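Side-chain contact in guanylate kinase (Coxiella burnetii, PDB 3TR0), which transfers a phosphate group from ATP to GMP, giving ADP and GDP, and so probably takes part in recycling GMP: residues I38-R43 and G70-H75. Residues are numbered along the deposited sequence; the frame is centred on the assembly and turned at random.
Sequences ISHTTR and GAFLEH. With 5GP (guanosine-5'-monophosphate), chain D.
The nearest CA atoms, of His-40 and Phe-72, are 9.1 Å apart, and the chain turns a corner at Leu-73 and Glu-74, so side chains and the bound GMP make the connection. Phe-72 brings its ring edge up to His-40, with CE1 3.8 Å from His-40 CB. The ring planes meet at 68° and the centroids lie 6.0 Å apart, which fits an offset edge-to-face pair whose nearest approach is made by CB.

The nucleotide spans the same two segments through polar bonds. Along the Watson-Crick edge of the guanine, Ser-39 OG donates to O6 at 2.6 Å and Glu-74 OE1 accepts from N1 at 2.7 Å; N2 also points to OE2, at a doubtfully short distance. The pattern is consistent with recognition of guanine's N1 and N2 donors. Arg-43 presents one edge of its guanidinium to the phosphate, P lying in its plane, with NE to O2P at 3.1 Å and NH2 to O1P at 2.9 Å, while its NH1 forms a salt bridge with Asp-49.

Glu-74 OE1 is also hydrogen-bonded to Thr-85 OG1, a second-shell contact that would help fix the carboxylate. Strand 81-86 runs between strands 40-41 and 72-78 in the mixed sheet, and Met-66 of helix 60-69 packs against both His-40 and Phe-72.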
# COMPACT_ATOMS: atom_id res chain seq x y z
N ILE A 38 -19.32 12.23 7.53
CA ILE A 38 -19.93 13.52 7.23
C ILE A 38 -19.65 14.46 8.39
O ILE A 38 -20.09 14.22 9.52
CB ILE A 38 -21.44 13.40 7.01
CG1 ILE A 38 -21.73 12.48 5.83
CG2 ILE A 38 -22.06 14.77 6.79
CD1 ILE A 38 -20.91 12.80 4.60
N SER A 39 -18.91 15.53 8.11
CA SER A 39 -18.47 16.47 9.13
C SER A 39 -19.55 17.45 9.57
O SER A 39 -20.51 17.69 8.85
CB SER A 39 -17.26 17.26 8.63
OG SER A 39 -16.16 16.40 8.34
N HIS A 40 -19.36 18.00 10.76
CA HIS A 40 -20.13 19.16 11.21
C HIS A 40 -19.33 20.41 10.85
O HIS A 40 -18.10 20.40 10.90
CB HIS A 40 -20.36 19.09 12.72
CG HIS A 40 -21.40 18.09 13.13
ND1 HIS A 40 -21.13 16.74 13.22
CD2 HIS A 40 -22.69 18.24 13.51
CE1 HIS A 40 -22.22 16.10 13.62
NE2 HIS A 40 -23.18 17.00 13.80
N THR A 41 -20.03 21.48 10.48
CA THR A 41 -19.37 22.73 10.13
C THR A 41 -20.25 23.94 10.44
O THR A 41 -21.48 23.86 10.38
CB THR A 41 -18.98 22.77 8.64
OG1 THR A 41 -18.21 23.94 8.38
CG2 THR A 41 -20.22 22.78 7.77
N THR A 42 -19.62 25.06 10.76
CA THR A 42 -20.32 26.31 10.97
C THR A 42 -20.29 27.12 9.68
O THR A 42 -20.92 28.17 9.58
CB THR A 42 -19.69 27.15 12.09
OG1 THR A 42 -18.34 27.46 11.74
CG2 THR A 42 -19.71 26.39 13.40
N ARG A 43 -19.55 26.62 8.69
CA ARG A 43 -19.49 27.27 7.39
C ARG A 43 -20.90 27.37 6.83
O ARG A 43 -21.64 26.38 6.81
CB ARG A 43 -18.57 26.48 6.45
CG ARG A 43 -18.18 27.23 5.18
CD ARG A 43 -19.09 26.86 4.02
NE ARG A 43 -18.71 25.59 3.43
CZ ARG A 43 -19.54 24.80 2.76
NH1 ARG A 43 -20.81 25.15 2.61
NH2 ARG A 43 -19.10 23.66 2.25
N GLY A 70 -16.70 17.48 24.03
CA GLY A 70 -15.77 16.47 23.55
C GLY A 70 -16.38 15.56 22.51
O GLY A 70 -15.93 14.44 22.30
N ALA A 71 -17.43 16.05 21.84
CA ALA A 71 -18.15 15.27 20.85
C ALA A 71 -17.35 15.03 19.58
O ALA A 71 -17.73 14.20 18.75
CB ALA A 71 -19.48 15.94 20.52
N PHE A 72 -16.26 15.77 19.41
CA PHE A 72 -15.46 15.64 18.20
C PHE A 72 -14.22 14.77 18.40
O PHE A 72 -13.52 14.89 19.40
CB PHE A 72 -15.05 17.01 17.67
CG PHE A 72 -16.20 17.82 17.12
CD1 PHE A 72 -16.94 17.35 16.06
CD2 PHE A 72 -16.52 19.05 17.67
CE1 PHE A 72 -17.99 18.08 15.55
CE2 PHE A 72 -17.56 19.79 17.17
CZ PHE A 72 -18.30 19.30 16.11
N LEU A 73 -13.96 13.91 17.43
CA LEU A 73 -12.75 13.11 17.40
C LEU A 73 -11.61 14.04 17.02
O LEU A 73 -10.45 13.82 17.38
CB LEU A 73 -12.89 12.03 16.33
CG LEU A 73 -11.88 10.88 16.30
CD1 LEU A 73 -11.89 10.15 17.62
CD2 LEU A 73 -12.21 9.94 15.16
N GLU A 74 -11.98 15.09 16.31
CA GLU A 74 -11.05 15.99 15.67
C GLU A 74 -11.81 17.26 15.31
O GLU A 74 -12.96 17.19 14.89
CB GLU A 74 -10.52 15.30 14.40
CG GLU A 74 -9.77 16.17 13.44
CD GLU A 74 -10.67 17.11 12.65
OE1 GLU A 74 -11.70 16.66 12.09
OE2 GLU A 74 -10.32 18.30 12.61
N HIS A 75 -11.19 18.42 15.50
CA HIS A 75 -11.81 19.67 15.07
C HIS A 75 -10.76 20.75 14.79
O HIS A 75 -9.68 20.75 15.38
CB HIS A 75 -12.84 20.16 16.09
CG HIS A 75 -12.24 20.76 17.33
ND1 HIS A 75 -12.16 22.13 17.52
CD2 HIS A 75 -11.68 20.19 18.42
CE1 HIS A 75 -11.59 22.37 18.69
NE2 HIS A 75 -11.29 21.21 19.25
P 5GP D . -15.36 23.58 2.46
O1P 5GP D . -16.45 22.58 2.15
O2P 5GP D . -15.72 24.78 3.30
O3P 5GP D . -14.73 24.02 1.17
O5' 5GP D . -14.13 22.82 3.12
C5' 5GP D . -13.08 23.54 3.75
C4' 5GP D . -11.97 22.62 4.18
O4' 5GP D . -12.17 22.24 5.56
C3' 5GP D . -11.90 21.29 3.45
O3' 5GP D . -11.25 21.38 2.20
C2' 5GP D . -11.18 20.39 4.45
O2' 5GP D . -9.77 20.54 4.32
C1' 5GP D . -11.60 20.98 5.80
N9 5GP D . -12.58 20.14 6.50
C8 5GP D . -13.81 19.77 6.13
N7 5GP D . -14.35 19.01 7.11
C5 5GP D . -13.44 18.93 8.11
C6 5GP D . -13.40 18.31 9.36
O6 5GP D . -14.38 17.63 9.77
N1 5GP D . -12.31 18.44 10.11
C2 5GP D . -11.25 19.14 9.70
N2 5GP D . -10.14 19.27 10.47
N3 5GP D . -11.25 19.75 8.50
C4 5GP D . -12.34 19.65 7.71